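Local coordinates for protein phosphonate monoester hydrolase (Ruegeria pomeroyi, PDB 4UPK) that is a hydrolase of the sulfatase family, a member of the alkaline phosphatase clan with a large mixed central sheet flanked by helices, at residues D55-E58 and L62-L65; Y239-P242 and L246-P249; A66-S71 and G335-T340; T308-Y313 and L352-S357; P199-P204 and D303-T308. One frame throughout, in Å; residues are numbered along the deposited sequence.

Contact 1: D55-E58 and L62-L65; sequences DHVE and LRAL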
# COMPACT_ATOMS: atom_id res chain seq x y z
N ASP A 55 -10.37 -44.17 27.28
CA ASP A 55 -11.21 -45.37 27.50
C ASP A 55 -12.69 -45.06 27.77
O ASP A 55 -13.48 -45.99 27.88
CB ASP A 55 -10.63 -46.24 28.62
CG ASP A 55 -9.30 -46.92 28.27
OD1 ASP A 55 -9.04 -47.17 27.05
OD2 ASP A 55 -8.53 -47.23 29.23
N HIS A 56 -13.05 -43.78 27.87
CA HIS A 56 -14.42 -43.34 28.16
C HIS A 56 -15.10 -42.67 26.98
O HIS A 56 -16.18 -42.10 27.14
CB HIS A 56 -14.44 -42.46 29.42
CG HIS A 56 -13.86 -43.16 30.61
ND1 HIS A 56 -12.53 -43.02 30.95
CD2 HIS A 56 -14.43 -44.08 31.43
CE1 HIS A 56 -12.34 -43.80 32.00
NE2 HIS A 56 -13.45 -44.47 32.32
N VAL A 57 -14.48 -42.74 25.79
CA VAL A 57 -15.00 -42.12 24.57
C VAL A 57 -14.57 -42.92 23.32
O VAL A 57 -13.44 -43.41 23.23
CB VAL A 57 -14.66 -40.58 24.50
CG1 VAL A 57 -13.15 -40.31 24.44
CG2 VAL A 57 -15.39 -39.90 23.34
N GLU A 58 -15.49 -43.05 22.36
CA GLU A 58 -15.25 -43.75 21.11
C GLU A 58 -14.81 -42.77 20.06
O GLU A 58 -15.59 -41.90 19.68
CB GLU A 58 -16.50 -44.52 20.62
CG GLU A 58 -17.15 -45.44 21.65
CD GLU A 58 -16.27 -46.50 22.28
OE1 GLU A 58 -15.56 -47.21 21.52
OE2 GLU A 58 -16.30 -46.64 23.52
N LEU A 62 -10.44 -41.22 14.15
CA LEU A 62 -9.22 -40.50 14.59
C LEU A 62 -8.15 -41.51 15.05
O LEU A 62 -6.97 -41.32 14.77
CB LEU A 62 -9.55 -39.49 15.70
CG LEU A 62 -10.38 -38.26 15.26
CD1 LEU A 62 -11.03 -37.58 16.45
CD2 LEU A 62 -9.55 -37.26 14.47
N ARG A 63 -8.57 -42.58 15.71
CA ARG A 63 -7.65 -43.64 16.18
C ARG A 63 -7.18 -44.52 15.02
O ARG A 63 -6.05 -45.00 15.05
CB ARG A 63 -8.30 -44.46 17.31
CG ARG A 63 -8.27 -43.73 18.64
CD ARG A 63 -9.13 -44.37 19.72
NE ARG A 63 -9.33 -43.45 20.84
CZ ARG A 63 -10.35 -43.50 21.69
NH1 ARG A 63 -11.29 -44.43 21.57
NH2 ARG A 63 -10.45 -42.61 22.67
N ALA A 64 -8.03 -44.69 13.98
CA ALA A 64 -7.65 -45.46 12.79
C ALA A 64 -6.62 -44.66 12.01
O ALA A 64 -5.62 -45.24 11.57
CB ALA A 64 -8.87 -45.76 11.92
N LEU A 65 -6.81 -43.32 11.89
CA LEU A 65 -5.86 -42.43 11.22
C LEU A 65 -4.52 -42.43 11.93
O LEU A 65 -3.49 -42.52 11.27
CB LEU A 65 -6.41 -41.01 11.05
CG LEU A 65 -5.49 -40.00 10.32
CD1 LEU A 65 -5.42 -40.29 8.80
CD2 LEU A 65 -5.91 -38.58 10.60
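E58 and R63 mark the closest backbone approach, their CA atoms 9.1 Å apart, where a chain leaving a 3-10 turn at 55-56 runs extended through V57 and E58 toward the start of helix 60-67. That gap is too wide for backbone to meet backbone, and the side chain of R63 spans it. Its CG lies beside the backbone N (chi1 -77°), and the chain is stretched from CG to NE, which carries the guanidinium out to the loop. There NH1 and NH2 approach end-on and share a single acceptor, the carbonyl oxygen of V57: R63 NH1 is 2.9 Å from V57 O and lies in the carbonyl plane, while R63 NH2 is 3.1 Å from V57 O and sits above that plane. Neither bond is straight, with N-H...O angles of 146° and 136°, as expected when one oxygen is divided between two donors. V57 CG1 adds a loose van der Waals contact, 4.0 Å from R63 NH2. A beta-branched valine suits the extended backbone here, and its side chain also packs on L314 and T318 of helix 303-333. E58 OE1 stays 5.1 Å from R63 NH1, so attraction between these opposite charges is probably modest. The strongest polar partner of R63 is C48 O, bonded to NH2; NE bonds to L49 O, likewise at the end of helix 46-49. Here the arginine ties the end of helix 46-49 and the loop after it to helix 60-67, a helix-to-helix connection within the sulfatase-family fold.

Contact 2: Y239-P242 and L246-P249; sequences YIRP and LVAP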
# COMPACT_ATOMS: atom_id res chain seq x y z
N TYR A 239 -14.16 -27.76 12.77
CA TYR A 239 -15.29 -28.19 13.58
C TYR A 239 -15.24 -27.49 14.92
O TYR A 239 -14.24 -27.59 15.63
CB TYR A 239 -15.25 -29.71 13.82
CG TYR A 239 -15.42 -30.54 12.57
CD1 TYR A 239 -16.67 -30.75 12.01
CD2 TYR A 239 -14.32 -31.16 11.97
CE1 TYR A 239 -16.84 -31.55 10.88
CE2 TYR A 239 -14.48 -31.98 10.84
CZ TYR A 239 -15.75 -32.17 10.31
OH TYR A 239 -15.95 -32.98 9.22
N ILE A 240 -16.31 -26.79 15.27
CA ILE A 240 -16.47 -26.10 16.53
C ILE A 240 -16.63 -27.08 17.67
O ILE A 240 -16.01 -26.92 18.71
CB ILE A 240 -17.60 -25.01 16.48
CG1 ILE A 240 -17.60 -24.11 17.74
CG2 ILE A 240 -18.99 -25.60 16.19
CD1 ILE A 240 -16.27 -23.26 17.91
N ARG A 241 -17.46 -28.13 17.46
CA ARG A 241 -17.75 -29.20 18.40
C ARG A 241 -16.53 -30.08 18.65
O ARG A 241 -15.80 -30.35 17.70
CB ARG A 241 -18.94 -30.06 17.92
CG ARG A 241 -20.24 -29.30 17.72
CD ARG A 241 -20.65 -28.47 18.91
NE ARG A 241 -21.99 -27.91 18.72
CZ ARG A 241 -22.74 -27.41 19.70
NH1 ARG A 241 -22.31 -27.43 20.96
NH2 ARG A 241 -23.93 -26.90 19.43
N PRO A 242 -16.29 -30.56 19.91
CA PRO A 242 -17.03 -30.28 21.17
C PRO A 242 -16.72 -28.88 21.71
O PRO A 242 -15.56 -28.50 21.81
CB PRO A 242 -16.55 -31.40 22.10
CG PRO A 242 -15.11 -31.64 21.66
CD PRO A 242 -15.11 -31.43 20.16
N LEU A 246 -23.02 -26.55 25.34
CA LEU A 246 -23.03 -28.00 25.32
C LEU A 246 -24.43 -28.59 25.14
O LEU A 246 -25.27 -28.53 26.04
CB LEU A 246 -22.31 -28.61 26.54
CG LEU A 246 -20.80 -28.37 26.65
CD1 LEU A 246 -20.27 -28.92 27.96
CD2 LEU A 246 -20.04 -29.00 25.47
N VAL A 247 -24.66 -29.14 23.95
CA VAL A 247 -25.87 -29.81 23.52
C VAL A 247 -25.47 -30.77 22.42
O VAL A 247 -24.67 -30.41 21.56
CB VAL A 247 -27.05 -28.84 23.16
CG1 VAL A 247 -26.78 -28.00 21.90
CG2 VAL A 247 -28.37 -29.60 23.07
N ALA A 248 -25.99 -32.01 22.45
CA ALA A 248 -25.70 -33.03 21.45
C ALA A 248 -26.98 -33.59 20.86
O ALA A 248 -27.95 -33.79 21.61
CB ALA A 248 -24.84 -34.14 22.04
N PRO A 249 -27.05 -33.81 19.52
CA PRO A 249 -28.27 -34.40 18.95
C PRO A 249 -28.39 -35.90 19.31
O PRO A 249 -27.37 -36.54 19.60
CB PRO A 249 -28.10 -34.16 17.46
CG PRO A 249 -26.63 -34.25 17.24
CD PRO A 249 -26.01 -33.63 18.47
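R241 gives up the most surface in this contact, followed by V247 and L246, and it is the flat guanidinium that meets the other two. V247 O stands over one face of that group, 3.7 Å above its plane and offset to the rim, with R241 NH1 at 3.8 Å from V247 O; with that oxygen over the face, the in-plane N-H groups can serve other partners. V247 CG1 packs 3.9 Å from R241 NH2, the two side chains running obliquely past each other. L246 contributes its backbone: its CA lies at the guanidinium edge, 4.5 Å from R241 NH1. A bend in the arginine chain (chi2 -52°) brings the group round to 246-249. Its main polar partner is D213, which forms a salt bridge with NE, while NH1 donates to P245 O just before L246; arginine thus suits a buried place that offers both a carboxylate and carbonyls. The peptide before P242 is cis, which alters the chain's course there. The contact lies in the loop that follows strand 234-239, with D213 and T214 of helix 213-224 beside R241, I41 of strand 35-41 against P242, and helix 303-333 touching P242 with Y313 and A248 with L316.

Contact 3: A66-S71 and G335-T340; sequences AQDAVS and GQYDDT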
# COMPACT_ATOMS: atom_id res chain seq x y z
N ALA A 66 -4.52 -42.36 13.29
CA ALA A 66 -3.30 -42.39 14.11
C ALA A 66 -2.52 -43.71 13.87
O ALA A 66 -1.29 -43.69 13.78
CB ALA A 66 -3.66 -42.26 15.58
N GLN A 67 -3.26 -44.83 13.72
CA GLN A 67 -2.70 -46.16 13.44
C GLN A 67 -2.02 -46.23 12.06
O GLN A 67 -1.09 -47.01 11.88
CB GLN A 67 -3.81 -47.23 13.57
CG GLN A 67 -3.46 -48.38 14.50
CD GLN A 67 -3.16 -47.92 15.91
OE1 GLN A 67 -4.06 -47.51 16.65
NE2 GLN A 67 -1.89 -47.96 16.29
N ASP A 68 -2.47 -45.40 11.11
CA ASP A 68 -1.93 -45.33 9.76
C ASP A 68 -1.06 -44.07 9.55
O ASP A 68 -0.73 -43.72 8.41
CB ASP A 68 -3.10 -45.39 8.75
CG ASP A 68 -2.70 -45.67 7.32
OD1 ASP A 68 -1.84 -46.56 7.11
OD2 ASP A 68 -3.23 -44.99 6.41
N ALA A 69 -0.66 -43.40 10.64
CA ALA A 69 0.10 -42.15 10.57
C ALA A 69 1.02 -41.89 11.75
O ALA A 69 1.35 -42.81 12.50
CB ALA A 69 -0.86 -40.98 10.39
N VAL A 70 1.44 -40.61 11.92
CA VAL A 70 2.32 -40.15 12.99
C VAL A 70 1.51 -39.32 14.05
O VAL A 70 0.86 -38.32 13.70
CB VAL A 70 3.54 -39.37 12.41
CG1 VAL A 70 4.53 -39.00 13.51
CG2 VAL A 70 4.24 -40.16 11.30
N SER A 71 1.58 -39.75 15.32
CA SER A 71 0.93 -39.12 16.46
C SER A 71 1.97 -38.39 17.31
O SER A 71 3.02 -38.95 17.61
CB SER A 71 0.22 -40.15 17.33
OG SER A 71 -0.77 -40.84 16.58
N GLY A 335 -9.26 -41.95 -4.60
CA GLY A 335 -7.86 -42.33 -4.74
C GLY A 335 -6.93 -41.17 -4.44
O GLY A 335 -5.86 -41.06 -5.04
N GLN A 336 -7.34 -40.28 -3.52
CA GLN A 336 -6.60 -39.09 -3.13
C GLN A 336 -5.98 -39.19 -1.73
O GLN A 336 -5.23 -38.30 -1.36
CB GLN A 336 -7.50 -37.84 -3.21
CG GLN A 336 -7.89 -37.42 -4.63
CD GLN A 336 -8.74 -36.16 -4.56
OE1 GLN A 336 -8.27 -35.06 -4.86
NE2 GLN A 336 -9.97 -36.28 -4.07
N TYR A 337 -6.25 -40.26 -0.98
CA TYR A 337 -5.75 -40.48 0.37
C TYR A 337 -4.22 -40.59 0.47
O TYR A 337 -3.62 -39.93 1.32
CB TYR A 337 -6.43 -41.71 0.99
CG TYR A 337 -6.02 -42.05 2.40
CD1 TYR A 337 -6.56 -41.37 3.49
CD2 TYR A 337 -5.14 -43.11 2.66
CE1 TYR A 337 -6.22 -41.72 4.80
CE2 TYR A 337 -4.80 -43.46 3.96
CZ TYR A 337 -5.34 -42.77 5.02
OH TYR A 337 -5.01 -43.12 6.31
N ASP A 338 -3.59 -41.43 -0.36
CA ASP A 338 -2.13 -41.64 -0.33
C ASP A 338 -1.32 -40.44 -0.80
O ASP A 338 -0.22 -40.26 -0.32
CB ASP A 338 -1.72 -42.92 -1.08
CG ASP A 338 -2.42 -44.20 -0.67
OD1 ASP A 338 -2.72 -44.36 0.54
OD2 ASP A 338 -2.60 -45.08 -1.53
N ASP A 339 -1.89 -39.58 -1.69
CA ASP A 339 -1.26 -38.37 -2.26
C ASP A 339 -1.61 -37.05 -1.49
O ASP A 339 -1.45 -35.95 -2.06
CB ASP A 339 -1.68 -38.22 -3.75
CG ASP A 339 -1.08 -39.22 -4.73
OD1 ASP A 339 -0.15 -39.98 -4.34
OD2 ASP A 339 -1.51 -39.21 -5.90
N THR A 340 -2.10 -37.16 -0.22
CA THR A 340 -2.52 -36.00 0.58
C THR A 340 -1.78 -35.88 1.92
O THR A 340 -1.68 -36.85 2.68
CB THR A 340 -4.06 -36.03 0.78
OG1 THR A 340 -4.67 -36.04 -0.51
CG2 THR A 340 -4.62 -34.84 1.60
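D68 and Y337 meet where two segments emerge from helices: D68 is the first residue to depart from helical angles after helix 60-67, and Y337 opens a type I turn that runs to T340. The main chains stay well apart, the closest CA pair being D68 and D338 at 10.7 Å. Each helix end is locally closed, A69 N bonding back to A66 O and G335 closing helix 303-333 with a Schellman motif, whose positive phi a glycine adopts easily. The contact across the gap is one side-chain bond. Both residues have CG anti to the backbone N (chi1 -166° in D68, -179° in Y337), and they reach out from opposite directions. Y337 OH donates to D68 OD2 at 2.6 Å, and that oxygen accepts with its anti lone pair, away from the other carboxylate oxygen. The acceptor lies at the ring edge in its plane, and carboxylate and ring are nearly coplanar, 7° apart; D68 OD2 also comes 3.3 Å from Y337 CE2. Tyrosine suits the place because its long rigid ring can pack on I328 and L331 of helix 303-333 while its hydroxyl still reaches the acid. The same OD2 forms a salt bridge with R375 NE, and two donors on one oxygen would be expected to favour the ionised carboxylate. R375 belongs to strand 372-375, which pairs antiparallel with both 70-76 and 340-346. The bond therefore joins two helix-to-strand connections, with strand 372-375 between the strands they lead into.

Contact 4: T308-Y313 and L352-S357; sequences TLRAVY and LGDRHS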
# COMPACT_ATOMS: atom_id res chain seq x y z
N THR A 308 -22.50 -34.61 33.69
CA THR A 308 -23.46 -34.53 32.58
C THR A 308 -22.86 -33.74 31.43
O THR A 308 -22.87 -34.22 30.30
CB THR A 308 -24.83 -34.03 33.08
OG1 THR A 308 -25.29 -34.92 34.10
CG2 THR A 308 -25.86 -33.98 31.98
N LEU A 309 -22.27 -32.57 31.74
CA LEU A 309 -21.58 -31.70 30.79
C LEU A 309 -20.42 -32.46 30.16
O LEU A 309 -20.23 -32.37 28.95
CB LEU A 309 -21.04 -30.47 31.54
CG LEU A 309 -21.90 -29.21 31.46
CD1 LEU A 309 -23.15 -29.32 32.31
CD2 LEU A 309 -21.09 -28.00 31.85
N ARG A 310 -19.67 -33.23 30.97
CA ARG A 310 -18.55 -34.07 30.58
C ARG A 310 -18.99 -35.18 29.61
O ARG A 310 -18.34 -35.37 28.58
CB ARG A 310 -17.84 -34.63 31.83
CG ARG A 310 -16.92 -33.61 32.47
CD ARG A 310 -16.45 -33.93 33.88
NE ARG A 310 -15.58 -35.12 33.97
CZ ARG A 310 -14.26 -35.11 33.80
NH1 ARG A 310 -13.63 -33.97 33.52
NH2 ARG A 310 -13.56 -36.24 33.91
N ALA A 311 -20.16 -35.83 29.89
CA ALA A 311 -20.75 -36.86 29.01
C ALA A 311 -21.24 -36.25 27.67
O ALA A 311 -21.09 -36.90 26.63
CB ALA A 311 -21.90 -37.56 29.73
N VAL A 312 -21.83 -35.03 27.70
CA VAL A 312 -22.32 -34.32 26.51
C VAL A 312 -21.15 -33.95 25.60
O VAL A 312 -21.22 -34.19 24.40
CB VAL A 312 -23.23 -33.10 26.88
CG1 VAL A 312 -23.52 -32.22 25.65
CG2 VAL A 312 -24.53 -33.58 27.54
N TYR A 313 -20.06 -33.41 26.19
CA TYR A 313 -18.80 -33.04 25.53
C TYR A 313 -18.19 -34.25 24.79
O TYR A 313 -17.82 -34.12 23.62
CB TYR A 313 -17.81 -32.49 26.57
CG TYR A 313 -16.40 -32.25 26.06
CD1 TYR A 313 -15.44 -33.26 26.12
CD2 TYR A 313 -16.01 -31.01 25.58
CE1 TYR A 313 -14.14 -33.05 25.67
CE2 TYR A 313 -14.71 -30.79 25.13
CZ TYR A 313 -13.77 -31.81 25.18
OH TYR A 313 -12.48 -31.60 24.75
N LEU A 352 -12.69 -28.79 31.56
CA LEU A 352 -13.78 -29.75 31.73
C LEU A 352 -14.07 -30.12 33.20
O LEU A 352 -14.39 -31.27 33.53
CB LEU A 352 -13.51 -30.98 30.84
CG LEU A 352 -14.71 -31.68 30.25
CD1 LEU A 352 -15.34 -30.85 29.15
CD2 LEU A 352 -14.33 -33.06 29.75
N GLY A 353 -13.97 -29.12 34.08
CA GLY A 353 -14.23 -29.32 35.50
C GLY A 353 -12.96 -29.56 36.30
O GLY A 353 -12.99 -29.48 37.53
N ASP A 354 -11.85 -29.91 35.60
CA ASP A 354 -10.56 -30.15 36.23
C ASP A 354 -10.15 -28.89 36.96
O ASP A 354 -10.27 -27.80 36.40
CB ASP A 354 -9.48 -30.54 35.19
CG ASP A 354 -9.51 -31.98 34.70
OD1 ASP A 354 -10.44 -32.72 35.09
OD2 ASP A 354 -8.62 -32.36 33.92
N ARG A 355 -9.69 -29.04 38.23
CA ARG A 355 -9.19 -27.96 39.10
C ARG A 355 -10.25 -26.87 39.37
O ARG A 355 -9.92 -25.69 39.47
CB ARG A 355 -7.87 -27.35 38.54
CG ARG A 355 -6.85 -28.37 38.03
CD ARG A 355 -6.50 -29.43 39.08
NE ARG A 355 -5.94 -28.80 40.29
CZ ARG A 355 -4.66 -28.51 40.46
NH1 ARG A 355 -3.77 -28.80 39.53
NH2 ARG A 355 -4.25 -27.93 41.58
N HIS A 356 -11.53 -27.29 39.43
CA HIS A 356 -12.74 -26.47 39.66
C HIS A 356 -12.91 -25.36 38.62
O HIS A 356 -13.45 -24.30 38.93
CB HIS A 356 -12.82 -25.97 41.12
CG HIS A 356 -12.87 -27.07 42.12
ND1 HIS A 356 -14.07 -27.64 42.50
CD2 HIS A 356 -11.87 -27.70 42.77
CE1 HIS A 356 -13.77 -28.57 43.39
NE2 HIS A 356 -12.45 -28.65 43.58
N SER A 357 -12.45 -25.63 37.38
CA SER A 357 -12.49 -24.67 36.29
C SER A 357 -12.96 -25.26 34.96
O SER A 357 -12.91 -26.48 34.77
CB SER A 357 -11.16 -23.94 36.15
OG SER A 357 -10.13 -24.86 35.84
O HOH W 1 -11.01 -34.97 33.66
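Apolar packing is led by L352, whose CD1 rests over one face of the Y313 ring, a CH-pi contact 3.7 Å from L352 CD1 to the ring centroid and 19° off the normal. The other branch, CD2, lies by the ring's CD1 side, and L352 CG touches R310 CG at 3.7 Å, so a branched leucine fills the angle between the two helix side chains. The hydroxyl of Y313 is engaged beyond the contact by Q43 O and R45 N. In this alpha/beta fold the contact sets helix 303-333 against the loop that follows strand 340-346, next to it in sequence. Among polar contacts, R310 NH1 donates to L352 O at 2.8 Å and 155°, with the carbonyl at the guanidinium edge; the arginine chain bends at chi3 (66°) to bring NH1 round. NH2 donates to P262 O. The charged pair is weaker: R310 NH1 and D354 OD1 are a long salt bridge at 3.8 Å, bridged by a water that accepts from R310 NH1 at 2.8 Å and donates to D354 OD1 at 2.7 Å. D354 has a firmer partner for OD2 in R45. G353 joins L352 to D354 at backbone angles where a beta carbon would press on the preceding carbonyl.

Contact 5: P199-P204 and D303-T308; sequences PRLNGP and DETIQT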
# COMPACT_ATOMS: atom_id res chain seq x y z
N PRO A 199 -36.89 -28.48 32.29
CA PRO A 199 -35.58 -28.40 31.60
C PRO A 199 -34.71 -29.60 31.95
O PRO A 199 -34.68 -30.04 33.10
CB PRO A 199 -34.98 -27.08 32.11
CG PRO A 199 -36.13 -26.30 32.63
CD PRO A 199 -37.08 -27.32 33.19
N ARG A 200 -34.08 -30.17 30.91
CA ARG A 200 -33.24 -31.36 31.00
C ARG A 200 -31.84 -30.99 30.48
O ARG A 200 -31.70 -30.58 29.33
CB ARG A 200 -33.89 -32.54 30.22
CG ARG A 200 -33.09 -33.84 30.17
CD ARG A 200 -32.82 -34.49 31.52
NE ARG A 200 -34.03 -35.10 32.08
CZ ARG A 200 -34.04 -35.86 33.18
NH1 ARG A 200 -32.92 -36.09 33.85
NH2 ARG A 200 -35.18 -36.38 33.61
N LEU A 201 -30.83 -31.12 31.37
CA LEU A 201 -29.43 -30.76 31.09
C LEU A 201 -28.83 -31.49 29.88
O LEU A 201 -28.21 -30.84 29.03
CB LEU A 201 -28.56 -30.89 32.36
CG LEU A 201 -27.13 -30.25 32.38
CD1 LEU A 201 -27.16 -28.76 32.07
CD2 LEU A 201 -26.47 -30.51 33.74
N ASN A 202 -29.02 -32.82 29.81
CA ASN A 202 -28.55 -33.63 28.68
C ASN A 202 -29.69 -34.01 27.74
O ASN A 202 -29.66 -35.08 27.10
CB ASN A 202 -27.72 -34.84 29.13
CG ASN A 202 -28.43 -35.81 30.04
OD1 ASN A 202 -29.58 -35.60 30.45
ND2 ASN A 202 -27.73 -36.90 30.36
N GLY A 203 -30.67 -33.11 27.63
CA GLY A 203 -31.79 -33.25 26.72
C GLY A 203 -31.27 -33.24 25.29
O GLY A 203 -30.25 -32.60 25.01
N PRO A 204 -31.88 -34.01 24.37
CA PRO A 204 -31.39 -34.00 22.97
C PRO A 204 -31.51 -32.62 22.31
O PRO A 204 -32.37 -31.82 22.68
CB PRO A 204 -32.27 -35.05 22.28
CG PRO A 204 -33.52 -35.09 23.08
CD PRO A 204 -33.09 -34.84 24.52
N ASP A 303 -21.75 -32.53 41.31
CA ASP A 303 -21.07 -33.63 40.63
C ASP A 303 -21.96 -34.19 39.52
O ASP A 303 -21.44 -34.57 38.49
CB ASP A 303 -20.68 -34.74 41.63
CG ASP A 303 -19.44 -34.43 42.47
OD1 ASP A 303 -18.80 -33.39 42.23
OD2 ASP A 303 -19.07 -35.27 43.32
N GLU A 304 -23.29 -34.19 39.72
CA GLU A 304 -24.28 -34.64 38.71
C GLU A 304 -24.23 -33.72 37.49
O GLU A 304 -24.20 -34.22 36.36
CB GLU A 304 -25.70 -34.68 39.29
CG GLU A 304 -26.70 -35.39 38.39
CD GLU A 304 -28.15 -35.40 38.84
OE1 GLU A 304 -28.42 -35.27 40.05
OE2 GLU A 304 -29.02 -35.59 37.96
N THR A 305 -24.20 -32.40 37.71
CA THR A 305 -24.11 -31.38 36.67
C THR A 305 -22.78 -31.52 35.89
O THR A 305 -22.80 -31.66 34.67
CB THR A 305 -24.27 -30.00 37.30
OG1 THR A 305 -25.62 -29.84 37.72
CG2 THR A 305 -23.84 -28.85 36.38
N ILE A 306 -21.64 -31.49 36.61
CA ILE A 306 -20.29 -31.59 36.06
C ILE A 306 -20.12 -32.82 35.17
O ILE A 306 -19.65 -32.68 34.03
CB ILE A 306 -19.21 -31.45 37.19
CG1 ILE A 306 -19.18 -30.01 37.75
CG2 ILE A 306 -17.81 -31.87 36.72
CD1 ILE A 306 -18.73 -29.91 39.23
N GLN A 307 -20.56 -33.99 35.64
CA GLN A 307 -20.47 -35.26 34.90
C GLN A 307 -21.36 -35.31 33.65
O GLN A 307 -21.00 -35.95 32.66
CB GLN A 307 -20.68 -36.47 35.84
CG GLN A 307 -19.62 -36.61 36.94
CD GLN A 307 -18.23 -36.88 36.43
OE1 GLN A 307 -17.47 -35.97 36.11
NE2 GLN A 307 -17.84 -38.14 36.39
N THR A 308 -22.50 -34.61 33.69
CA THR A 308 -23.46 -34.53 32.58
C THR A 308 -22.86 -33.74 31.43
O THR A 308 -22.87 -34.22 30.30
CB THR A 308 -24.83 -34.03 33.08
OG1 THR A 308 -25.29 -34.92 34.10
CG2 THR A 308 -25.86 -33.98 31.98
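L201 and N202 bring the loop onto the first turns of helix 303-333. The preceding R200 begins a type I turn, its carbonyl accepting from G203 N, and forms a salt bridge with D194 through NE. L201 is carried at the turn's second position, with CG anti to the backbone N (chi1 -166°), and sends CD2 onto the helix. That methyl lies 3.9 Å from T305 CA and 3.9 Å from T308 CG2, between residues one turn apart, where a flexible branched leucine fits well. N202 follows with CG lying between its backbone N and carbonyl carbon (chi1 59°), which lays the side chain across T308 at about a right angle. N202 CB meets T308 CG2 at 3.5 Å, while its backbone O accepts from N253 ND2. G203 ends the turn; a beta carbon there would be crowded by R200 O, which suits glycine. Threonine suits position 308 because its two branches serve different ends: CG2, anti to the backbone N, faces the loop, while T308 OG1 donates to E304 O at 2.6 Å, that oxygen also taking T308 N from the opposite face. The T305 hydroxyl bonds to T302 and E300. With no hydrogen bond across, and the threonine hydroxyls bonded within the helix or just before it, the contact rests on methyl and methylene packing, governed by shape rather than bond direction.

Helix 303-333 organises much of the set. Contacts 4 and 5 each place one segment on it, share T308 and have centres 11 Å apart; contact 2, about 14 Å from each by centres, packs on it through L246 CD1, 3.6 Å from L309 O. Contact 3 follows the helix's far end, with its centre about 37 Å from that of contact 5. Contacts 1 and 3 share helix 60-67, their centres about 16 Å apart, and touch where L65 packs on Y337. Along the chain, contact 1 closes first, 2 falls within the spans of 3 and 5, and the spans of 3 and 4 cross. Loops from several parts of the sulfatase-family region are thus gathered along one long helix, with contact 1 joined to contact 3.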